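Local structure of BH0493 protein (Bacillus halodurans C-125, 2QEE) at residues 79-83 / 84-88; 71-74 / 75-78; 112-115 / 116-119. The protein binds zinc and is a putative member of the amidohydrolase superfamily, so it is probably a metal-dependent enzyme. All coordinates share one frame; numbering follows the deposited sequence.

Interaction 1: residues 79-83 / 84-88; sequences LIWEE and LFIKR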
ATOM      1  N   LEU C  79      -0.534  33.962  11.084  1.00 20.82           N
ATOM      2  CA  LEU C  79       0.447  33.038  11.639  1.00 20.64           C
ATOM      3  C   LEU C  79       0.667  31.850  10.639  1.00 19.08           C
ATOM      4  O   LEU C  79       1.819  31.453  10.363  1.00 19.40           O
ATOM      5  CB  LEU C  79      -0.056  32.466  12.971  1.00 22.19           C
ATOM      6  CG  LEU C  79       0.942  31.492  13.639  1.00 21.57           C
ATOM      7  CD1 LEU C  79       2.250  32.151  14.057  1.00 24.58           C
ATOM      8  CD2 LEU C  79       0.304  30.725  14.796  1.00 22.03           C
ATOM      9  N   ILE C  80      -0.442  31.281  10.183  1.00 17.41           N
ATOM     10  CA  ILE C  80      -0.406  30.115   9.223  1.00 16.76           C
ATOM     11  C   ILE C  80       0.359  30.517   7.951  1.00 17.87           C
ATOM     12  O   ILE C  80       1.250  29.782   7.504  1.00 18.66           O
ATOM     13  CB  ILE C  80      -1.794  29.506   8.979  1.00 15.82           C
ATOM     14  CG1 ILE C  80      -2.245  28.818  10.301  1.00 13.43           C
ATOM     15  CG2 ILE C  80      -1.795  28.506   7.744  1.00 17.49           C
ATOM     16  CD1 ILE C  80      -3.725  28.396  10.337  1.00 17.73           C
ATOM     17  N   TRP C  81       0.081  31.724   7.445  1.00 18.03           N
ATOM     18  CA  TRP C  81       0.764  32.227   6.261  1.00 17.65           C
ATOM     19  C   TRP C  81       2.273  32.311   6.489  1.00 17.79           C
ATOM     20  O   TRP C  81       3.081  31.779   5.721  1.00 16.35           O
ATOM     21  CB  TRP C  81       0.203  33.604   5.850  1.00 17.31           C
ATOM     22  CG  TRP C  81       0.728  34.093   4.560  1.00 20.13           C
ATOM     23  CD1 TRP C  81       1.634  35.097   4.370  1.00 20.73           C
ATOM     24  CD2 TRP C  81       0.330  33.663   3.246  1.00 19.87           C
ATOM     25  NE1 TRP C  81       1.837  35.320   3.034  1.00 22.34           N
ATOM     26  CE2 TRP C  81       1.036  34.466   2.315  1.00 19.26           C
ATOM     27  CE3 TRP C  81      -0.576  32.713   2.774  1.00 20.72           C
ATOM     28  CZ2 TRP C  81       0.890  34.308   0.929  1.00 23.06           C
ATOM     29  CZ3 TRP C  81      -0.729  32.549   1.397  1.00 18.62           C
ATOM     30  CH2 TRP C  81       0.022  33.326   0.491  1.00 21.27           C
ATOM     31  N   GLU C  82       2.674  32.988   7.561  1.00 16.75           N
ATOM     32  CA  GLU C  82       4.091  33.115   7.870  1.00 17.29           C
ATOM     33  C   GLU C  82       4.790  31.749   8.077  1.00 17.94           C
ATOM     34  O   GLU C  82       5.859  31.526   7.509  1.00 18.20           O
ATOM     35  CB  GLU C  82       4.257  34.019   9.110  1.00 18.09           C
ATOM     36  CG  GLU C  82       5.685  34.214   9.561  1.00 30.00           C
ATOM     37  CD  GLU C  82       6.542  35.059   8.607  1.00 28.63           C
ATOM     38  OE1 GLU C  82       5.995  35.754   7.699  1.00 31.62           O
ATOM     39  OE2 GLU C  82       7.779  34.991   8.761  1.00 35.84           O
ATOM     40  N   GLU C  83       4.168  30.843   8.835  1.00 18.40           N
ATOM     41  CA  GLU C  83       4.849  29.615   9.255  1.00 17.86           C
ATOM     42  C   GLU C  83       4.898  28.575   8.130  1.00 18.73           C
ATOM     43  O   GLU C  83       5.870  27.860   8.029  1.00 16.89           O
ATOM     44  CB  GLU C  83       4.132  28.970  10.442  1.00 18.21           C
ATOM     45  CG  GLU C  83       4.165  29.874  11.742  1.00 16.25           C
ATOM     46  CD  GLU C  83       5.453  29.699  12.554  1.00 30.18           C
ATOM     47  OE1 GLU C  83       6.359  28.963  12.131  1.00 25.49           O
ATOM     48  OE2 GLU C  83       5.551  30.275  13.676  1.00 29.18           O
ATOM     49  N   LEU C  84       3.839  28.512   7.325  1.00 18.94           N
ATOM     50  CA  LEU C  84       3.753  27.415   6.299  1.00 16.66           C
ATOM     51  C   LEU C  84       4.014  27.880   4.870  1.00 17.25           C
ATOM     52  O   LEU C  84       4.213  27.055   3.981  1.00 16.60           O
ATOM     53  CB  LEU C  84       2.366  26.813   6.331  1.00 16.26           C
ATOM     54  CG  LEU C  84       1.916  26.090   7.596  1.00 15.92           C
ATOM     55  CD1 LEU C  84       0.604  25.445   7.363  1.00 13.21           C
ATOM     56  CD2 LEU C  84       2.985  25.086   8.148  1.00 18.64           C
ATOM     57  N   PHE C  85       3.965  29.181   4.617  1.00 15.97           N
ATOM     58  CA  PHE C  85       4.240  29.680   3.280  1.00 16.17           C
ATOM     59  C   PHE C  85       5.532  30.493   3.184  1.00 16.50           C
ATOM     60  O   PHE C  85       6.216  30.475   2.136  1.00 14.87           O
ATOM     61  CB  PHE C  85       3.059  30.519   2.742  1.00 15.12           C
ATOM     62  CG  PHE C  85       1.775  29.756   2.598  1.00 15.49           C
ATOM     63  CD1 PHE C  85       1.279  29.492   1.323  1.00 13.26           C
ATOM     64  CD2 PHE C  85       1.046  29.329   3.723  1.00 13.36           C
ATOM     65  CE1 PHE C  85       0.092  28.758   1.132  1.00 12.52           C
ATOM     66  CE2 PHE C  85      -0.140  28.639   3.582  1.00 13.31           C
ATOM     67  CZ  PHE C  85      -0.628  28.356   2.259  1.00 12.83           C
ATOM     68  N   ILE C  86       5.814  31.311   4.212  1.00 16.80           N
ATOM     69  CA  ILE C  86       6.994  32.179   4.149  1.00 18.45           C
ATOM     70  C   ILE C  86       8.262  31.513   4.712  1.00 17.07           C
ATOM     71  O   ILE C  86       9.314  31.538   4.082  1.00 18.32           O
ATOM     72  CB  ILE C  86       6.693  33.588   4.852  1.00 16.38           C
ATOM     73  CG1 ILE C  86       5.448  34.242   4.250  1.00 17.58           C
ATOM     74  CG2 ILE C  86       7.872  34.523   4.773  1.00 20.40           C
ATOM     75  CD1 ILE C  86       5.505  34.388   2.668  1.00 20.76           C
ATOM     76  N   LYS C  87       8.178  30.914   5.905  1.00 16.88           N
ATOM     77  CA  LYS C  87       9.338  30.325   6.582  1.00 15.99           C
ATOM     78  C   LYS C  87       9.693  28.929   6.067  1.00 17.92           C
ATOM     79  O   LYS C  87      10.776  28.449   6.341  1.00 17.14           O
ATOM     80  CB  LYS C  87       9.035  30.184   8.092  1.00 16.17           C
ATOM     81  CG  LYS C  87       8.970  31.586   8.815  1.00 18.18           C
ATOM     82  CD  LYS C  87       8.613  31.280  10.274  1.00 25.75           C
ATOM     83  CE  LYS C  87       8.694  32.505  11.148  1.00 33.00           C
ATOM     84  NZ  LYS C  87       8.763  32.023  12.584  1.00 37.64           N
ATOM     85  N   ARG C  88       8.717  28.237   5.453  1.00 16.64           N
ATOM     86  CA  ARG C  88       9.001  27.040   4.661  1.00 17.62           C
ATOM     87  C   ARG C  88       8.184  27.124   3.360  1.00 16.81           C
ATOM     88  O   ARG C  88       7.177  27.841   3.300  1.00 17.47           O
ATOM     89  CB  ARG C  88       8.678  25.727   5.415  1.00 17.45           C
ATOM     90  CG  ARG C  88       9.431  25.508   6.712  1.00 18.66           C
ATOM     91  CD  ARG C  88       8.647  26.191   7.866  1.00 19.52           C
ATOM     92  NE  ARG C  88       9.481  26.403   9.076  1.00 18.01           N
ATOM     93  CZ  ARG C  88       9.000  27.028  10.167  1.00 17.98           C
ATOM     94  NH1 ARG C  88       7.759  27.511  10.153  1.00 18.57           N
ATOM     95  NH2 ARG C  88       9.773  27.182  11.253  1.00 22.52           N
TER
HETATM   96  O   HOH W   1       8.642  28.732  13.426  1.00 27.75           O
HETATM   97  O   HOH W   2       5.567  33.059  13.015  1.00 43.37           O
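L84 N donates to I80 O in the regular i to i+4 manner, but the turn then widens: the W81 carbonyl accepts from both F85 N and I86 N, and K87 N reaches E82 O at 2.9 Å, an i to i+5 bond. With CG anti to the backbone N (chi1 -173°), W81 brings its indole over F85. The two rings form an offset stack, the indole six-membered ring and the phenyl having centroids 4.5 Å apart and planes 17° from parallel. F85 CB sits over the centre of that indole ring, a CH-pi contact. I86 CD1 approaches W81 NE1 at 3.8 Å. On another side of the turn, R88 NH1 grips E83 twice, giving 2.8 Å to OE1 and 2.9 Å to the backbone O. Carboxylate and guanidinium planes are only 8° apart, and a water bridges E83 OE1 to R88 NH2. K87 NZ adds a long salt bridge to E83 OE2 (3.8 Å), an oxygen that also bonds T61. W391 of the second subunit packs on both W81 and F85. A pi-type widening at 84-86 late in helix 73-86, flanked by an E83-K87-R88 salt-bridge network, marks this segment.

Interaction 2: residues 71-74 / 75-78; sequences MSKR and EQAD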
ATOM      1  N   MET C  71      -6.373  33.686  19.390  1.00 27.17           N
ATOM      2  CA  MET C  71      -6.212  34.659  18.333  1.00 27.26           C
ATOM      3  C   MET C  71      -7.487  34.824  17.527  1.00 26.73           C
ATOM      4  O   MET C  71      -8.347  33.920  17.491  1.00 26.26           O
ATOM      5  CB  MET C  71      -5.065  34.268  17.386  1.00 27.90           C
ATOM      6  CG  MET C  71      -3.648  34.329  17.987  1.00 35.68           C
ATOM      7  SD  MET C  71      -2.433  33.714  16.769  1.00 30.32           S
ATOM      8  CE  MET C  71      -3.154  32.150  16.403  1.00 47.92           C
ATOM      9  N   SER C  72      -7.625  35.993  16.894  1.00 25.70           N
ATOM     10  CA  SER C  72      -8.730  36.235  15.959  1.00 26.51           C
ATOM     11  C   SER C  72      -8.499  35.406  14.699  1.00 25.27           C
ATOM     12  O   SER C  72      -7.377  35.008  14.448  1.00 24.13           O
ATOM     13  CB  SER C  72      -8.785  37.704  15.528  1.00 26.85           C
ATOM     14  OG  SER C  72      -7.605  38.102  14.832  1.00 27.07           O
ATOM     15  N   LYS C  73      -9.546  35.183  13.917  1.00 25.49           N
ATOM     16  CA  LYS C  73      -9.346  34.515  12.609  1.00 26.55           C
ATOM     17  C   LYS C  73      -8.227  35.182  11.772  1.00 26.59           C
ATOM     18  O   LYS C  73      -7.335  34.490  11.235  1.00 25.96           O
ATOM     19  CB  LYS C  73     -10.657  34.346  11.835  1.00 28.96           C
ATOM     20  CG  LYS C  73     -10.524  33.257  10.724  1.00 30.35           C
ATOM     21  CD  LYS C  73     -11.819  32.599  10.353  1.00 33.11           C
ATOM     22  CE  LYS C  73     -12.247  31.586  11.408  1.00 35.11           C
ATOM     23  NZ  LYS C  73     -11.730  30.206  11.061  1.00 30.96           N
ATOM     24  N   ARG C  74      -8.208  36.514  11.690  1.00 27.35           N
ATOM     25  CA  ARG C  74      -7.154  37.173  10.918  1.00 28.10           C
ATOM     26  C   ARG C  74      -5.769  36.849  11.449  1.00 24.27           C
ATOM     27  O   ARG C  74      -4.855  36.581  10.677  1.00 22.89           O
ATOM     28  CB  ARG C  74      -7.341  38.695  10.841  1.00 27.26           C
ATOM     29  CG  ARG C  74      -6.409  39.410   9.801  1.00 34.86           C
ATOM     30  CD  ARG C  74      -6.569  40.975   9.795  1.00 33.75           C
ATOM     31  NE  ARG C  74      -7.238  41.630   8.647  1.00 48.37           N
ATOM     32  CZ  ARG C  74      -8.112  41.100   7.775  1.00 50.25           C
ATOM     33  NH1 ARG C  74      -8.501  39.825   7.827  1.00 46.01           N
ATOM     34  NH2 ARG C  74      -8.610  41.881   6.821  1.00 46.92           N
ATOM     35  N   GLU C  75      -5.606  36.886  12.772  1.00 22.31           N
ATOM     36  CA  GLU C  75      -4.304  36.605  13.392  1.00 22.21           C
ATOM     37  C   GLU C  75      -3.861  35.156  13.156  1.00 20.71           C
ATOM     38  O   GLU C  75      -2.676  34.930  12.883  1.00 22.94           O
ATOM     39  CB  GLU C  75      -4.320  36.873  14.907  1.00 23.54           C
ATOM     40  CG  GLU C  75      -4.370  38.368  15.214  1.00 28.72           C
ATOM     41  CD  GLU C  75      -4.834  38.701  16.617  1.00 34.28           C
ATOM     42  OE1 GLU C  75      -5.197  37.804  17.399  1.00 27.11           O
ATOM     43  OE2 GLU C  75      -4.835  39.907  16.930  1.00 39.30           O
ATOM     44  N   GLN C  76      -4.804  34.222  13.264  1.00 21.58           N
ATOM     45  CA  GLN C  76      -4.523  32.780  12.988  1.00 20.65           C
ATOM     46  C   GLN C  76      -4.049  32.664  11.539  1.00 21.08           C
ATOM     47  O   GLN C  76      -3.021  32.041  11.269  1.00 20.63           O
ATOM     48  CB  GLN C  76      -5.782  31.964  13.202  1.00 21.14           C
ATOM     49  CG  GLN C  76      -6.163  31.778  14.689  1.00 23.41           C
ATOM     50  CD  GLN C  76      -7.519  31.132  14.845  1.00 22.97           C
ATOM     51  OE1 GLN C  76      -8.274  31.012  13.887  1.00 29.13           O
ATOM     52  NE2 GLN C  76      -7.867  30.759  16.068  1.00 27.82           N
ATOM     53  N   ALA C  77      -4.784  33.295  10.624  1.00 20.36           N
ATOM     54  CA  ALA C  77      -4.431  33.234   9.202  1.00 19.87           C
ATOM     55  C   ALA C  77      -3.058  33.836   8.919  1.00 20.11           C
ATOM     56  O   ALA C  77      -2.272  33.293   8.152  1.00 19.08           O
ATOM     57  CB  ALA C  77      -5.526  33.885   8.363  1.00 20.16           C
ATOM     58  N   ASP C  78      -2.742  34.981   9.538  1.00 18.87           N
ATOM     59  CA  ASP C  78      -1.441  35.565   9.448  1.00 19.23           C
ATOM     60  C   ASP C  78      -0.328  34.598   9.933  1.00 18.40           C
ATOM     61  O   ASP C  78       0.732  34.509   9.315  1.00 17.63           O
ATOM     62  CB  ASP C  78      -1.373  36.829  10.347  1.00 21.67           C
ATOM     63  CG  ASP C  78      -2.094  38.027   9.776  1.00 31.68           C
ATOM     64  OD1 ASP C  78      -2.399  38.075   8.568  1.00 27.43           O
ATOM     65  OD2 ASP C  78      -2.301  38.975  10.563  1.00 28.01           O
TER
HETATM   66  O   HOH W   3     -10.196  29.352  13.299  1.00 33.82           O
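E75 meets S72 through two reciprocal bonds. Its backbone N donates to S72 OG at 3.1 Å along a fairly straight path (N-H...O 161°), while its carboxylate reaches back so that OE1 accepts from S72 N, also at 3.1 Å. That donor comes from above the carboxylate plane, 48° out of it. The serine hydroxyl can serve because chi1 of 62° sets OG between the backbone N and the carbonyl carbon, facing the first turn. The glutamate chain is extended beyond CG, which gives it the length to return to the cap. M71 lies obliquely across the same side chain, its CB 3.5 Å from E75 OE1.

Q76 continues the turn: its N donates to S72 O at 2.9 Å, nearly in line with the carbonyl. Its CG receives the M71 methyl, CE standing 3.5 Å away after the thioether bends at its last torsion. One water joins the amide to the lysine of the first turn, donating a hydrogen bond to Q76 OE1 and accepting from K73 NZ; Q76 NE2 bonds F68 O, and K73 NZ also bonds T49 OG1.

A77 N donates to K73 O at 2.9 Å, and its CB touches the K73 and R74 carbonyl oxygens. D78 N closes the series on R74 O. The charged ends of these last two side chains pair with residues outside the segments, R74 with D45 and D78 with R118, both in salt bridges; R74 NE and D78 OD2 remain 5.9 Å apart.

With a serine at the N-cap, its hydroxyl on the N of the third residue after it and that residue's carboxylate on the cap N, this is a textbook capping box, opening helix 73-86.

Interaction 3: residues 112-115 / 116-119; sequences RDLQ and VYRE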
ATOM      1  N   ARG C 112       2.696  37.376  -2.935  1.00 21.05           N
ATOM      2  CA  ARG C 112       2.507  36.964  -1.534  1.00 21.04           C
ATOM      3  C   ARG C 112       1.799  38.023  -0.700  1.00 22.84           C
ATOM      4  O   ARG C 112       2.029  38.108   0.502  1.00 24.14           O
ATOM      5  CB  ARG C 112       3.823  36.599  -0.869  1.00 19.83           C
ATOM      6  CG  ARG C 112       4.693  35.670  -1.728  1.00 22.38           C
ATOM      7  CD  ARG C 112       5.977  35.258  -1.031  1.00 20.73           C
ATOM      8  NE  ARG C 112       6.682  34.285  -1.850  1.00 18.94           N
ATOM      9  CZ  ARG C 112       7.786  33.650  -1.467  1.00 18.11           C
ATOM     10  NH1 ARG C 112       8.345  33.919  -0.267  1.00 17.84           N
ATOM     11  NH2 ARG C 112       8.336  32.753  -2.300  1.00 17.45           N
ATOM     12  N   ASP C 113       0.944  38.799  -1.348  1.00 23.29           N
ATOM     13  CA  ASP C 113       0.332  39.977  -0.692  1.00 24.37           C
ATOM     14  C   ASP C 113      -1.021  39.631  -0.100  1.00 21.87           C
ATOM     15  O   ASP C 113      -2.051  39.850  -0.711  1.00 22.07           O
ATOM     16  CB  ASP C 113       0.241  41.116  -1.708  1.00 25.96           C
ATOM     17  CG  ASP C 113      -0.048  42.467  -1.060  1.00 34.70           C
ATOM     18  OD1 ASP C 113      -0.497  42.509   0.101  1.00 29.37           O
ATOM     19  OD2 ASP C 113       0.157  43.479  -1.757  1.00 31.86           O
ATOM     20  N   LEU C 114      -1.005  39.100   1.121  1.00 23.82           N
ATOM     21  CA  LEU C 114      -2.196  38.629   1.789  1.00 24.26           C
ATOM     22  C   LEU C 114      -3.206  39.787   2.011  1.00 25.44           C
ATOM     23  O   LEU C 114      -4.416  39.579   1.922  1.00 24.38           O
ATOM     24  CB  LEU C 114      -1.811  37.917   3.089  1.00 24.96           C
ATOM     25  CG  LEU C 114      -2.852  37.226   3.940  1.00 27.35           C
ATOM     26  CD1 LEU C 114      -3.663  36.167   3.188  1.00 28.87           C
ATOM     27  CD2 LEU C 114      -2.203  36.629   5.228  1.00 24.74           C
ATOM     28  N   GLN C 115      -2.696  40.991   2.284  1.00 25.59           N
ATOM     29  CA  GLN C 115      -3.610  42.124   2.446  0.50 26.05           C
ATOM     30  C   GLN C 115      -4.348  42.424   1.150  1.00 25.89           C
ATOM     31  O   GLN C 115      -5.563  42.665   1.192  1.00 27.00           O
ATOM     32  CB  GLN C 115      -2.916  43.371   3.014  0.50 27.40           C
ATOM     33  CG  GLN C 115      -2.652  43.289   4.512  0.50 28.41           C
ATOM     34  CD  GLN C 115      -3.878  42.869   5.354  0.50 33.74           C
ATOM     35  OE1 GLN C 115      -3.852  41.831   5.996  0.50 26.34           O
ATOM     36  NE2 GLN C 115      -4.947  43.685   5.347  0.50 26.90           N
ATOM     37  N   VAL C 116      -3.671  42.351   0.017  1.00 26.37           N
ATOM     38  CA  VAL C 116      -4.368  42.490  -1.280  1.00 26.45           C
ATOM     39  C   VAL C 116      -5.377  41.363  -1.541  1.00 26.12           C
ATOM     40  O   VAL C 116      -6.480  41.615  -2.028  1.00 24.76           O
ATOM     41  CB  VAL C 116      -3.374  42.732  -2.423  1.00 27.58           C
ATOM     42  CG1 VAL C 116      -4.015  42.553  -3.804  1.00 28.51           C
ATOM     43  CG2 VAL C 116      -2.760  44.160  -2.275  1.00 29.31           C
ATOM     44  N   TYR C 117      -5.047  40.125  -1.116  1.00 23.61           N
ATOM     45  CA  TYR C 117      -5.989  39.021  -1.297  1.00 20.61           C
ATOM     46  C   TYR C 117      -7.280  39.247  -0.508  1.00 19.70           C
ATOM     47  O   TYR C 117      -8.395  39.033  -1.010  1.00 20.84           O
ATOM     48  CB  TYR C 117      -5.342  37.631  -0.959  1.00 19.99           C
ATOM     49  CG  TYR C 117      -3.976  37.332  -1.591  1.00 23.21           C
ATOM     50  CD1 TYR C 117      -3.601  37.866  -2.843  1.00 21.14           C
ATOM     51  CD2 TYR C 117      -3.054  36.466  -0.928  1.00 17.83           C
ATOM     52  CE1 TYR C 117      -2.338  37.577  -3.402  1.00 20.03           C
ATOM     53  CE2 TYR C 117      -1.824  36.184  -1.457  1.00 17.25           C
ATOM     54  CZ  TYR C 117      -1.468  36.733  -2.709  1.00 18.68           C
ATOM     55  OH  TYR C 117      -0.231  36.502  -3.249  1.00 19.27           O
ATOM     56  N   ARG C 118      -7.133  39.724   0.716  1.00 21.78           N
ATOM     57  CA  ARG C 118      -8.265  39.942   1.575  1.00 23.01           C
ATOM     58  C   ARG C 118      -9.186  40.989   0.967  1.00 23.10           C
ATOM     59  O   ARG C 118     -10.410  40.845   1.051  1.00 22.48           O
ATOM     60  CB  ARG C 118      -7.806  40.366   2.967  1.00 23.08           C
ATOM     61  CG  ARG C 118      -7.237  39.217   3.800  1.00 19.97           C
ATOM     62  CD  ARG C 118      -6.459  39.699   5.030  1.00 25.12           C
ATOM     63  NE  ARG C 118      -6.151  38.535   5.885  1.00 23.17           N
ATOM     64  CZ  ARG C 118      -5.074  38.416   6.662  1.00 25.22           C
ATOM     65  NH1 ARG C 118      -4.188  39.405   6.765  1.00 24.26           N
ATOM     66  NH2 ARG C 118      -4.911  37.297   7.373  1.00 22.62           N
ATOM     67  N   GLU C 119      -8.600  41.995   0.324  1.00 24.71           N
ATOM     68  CA  GLU C 119      -9.419  43.067  -0.317  1.00 26.44           C
ATOM     69  C   GLU C 119     -10.413  42.531  -1.347  1.00 28.03           C
ATOM     70  O   GLU C 119     -11.514  43.049  -1.482  1.00 28.79           O
ATOM     71  CB  GLU C 119      -8.544  44.153  -0.949  1.00 25.74           C
ATOM     72  CG  GLU C 119      -7.677  44.965   0.032  1.00 45.39           C
ATOM     73  CD  GLU C 119      -6.639  45.876  -0.663  1.00 28.25           C
ATOM     74  OE1 GLU C 119      -5.806  46.469   0.061  1.00 45.97           O
ATOM     75  OE2 GLU C 119      -6.646  45.999  -1.909  1.00 45.47           O
TER
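One face of the Y117 ring is laid against the backbone of the turn before it: D113 O stands over the ring centre, 3.2 Å above the plane, and L114 N lies over the same face nearer the rim. At the ring's far end the hydroxyl bonds D108 O. The R118 guanidinium carries L114 CD2 on one face, 3.3 Å above its plane, and at its edge NH1 donates to Q115 OE1 (2.6 Å). That contact belongs to one of two deposited conformers of Q115, so the bond is doubtful.

D113 O also accepts from Y117 N at 3.0 Å, so the carbonyl that takes this amide bond also packs over the face of the same tyrosine's ring. Y117 CG lies beside its own backbone N (chi1 -49°), which sets the ring against D113 O. D113 is the N-cap of helix 114-122: its OD1 takes the bond of V116 N at 3.2 Å, met from well above the carboxylate plane. A leucine in place of Y117 would probably leave D113 O without its flat aromatic cover and D108 O without the hydroxyl it meets. R112 turns away to E392 and E397 of the second subunit.

R118 is buried, but D45 and D78 both hold it in salt bridges, and the two carboxylates probably offset the charge of its guanidinium, close to that of R74.

Interactions 1 and 2 are successive parts of helix 73-86, their centres about 13 Å apart, and L79 CD2 touches M71 CE at 4.1 Å. Interaction 3 packs alongside, its centre about 14 Å from each. Its tie to interaction 2 is largely ionic: R118 NH1 meets D78 OD1 at 2.9 Å, and D45 bridges to both R118 and R74, whose NE and NH1 come within 3.3 Å. Its tie to interaction 1 is mostly apolar, through W81, whose CH2 is 3.9 Å from Y117 CE2 and CB 3.9 Å from L114 CD2. All three lie away from the zinc site of H28, H30 and D357. Interactions 1 and 3 both reach W391 of the second subunit, linking this helical region to the assembly.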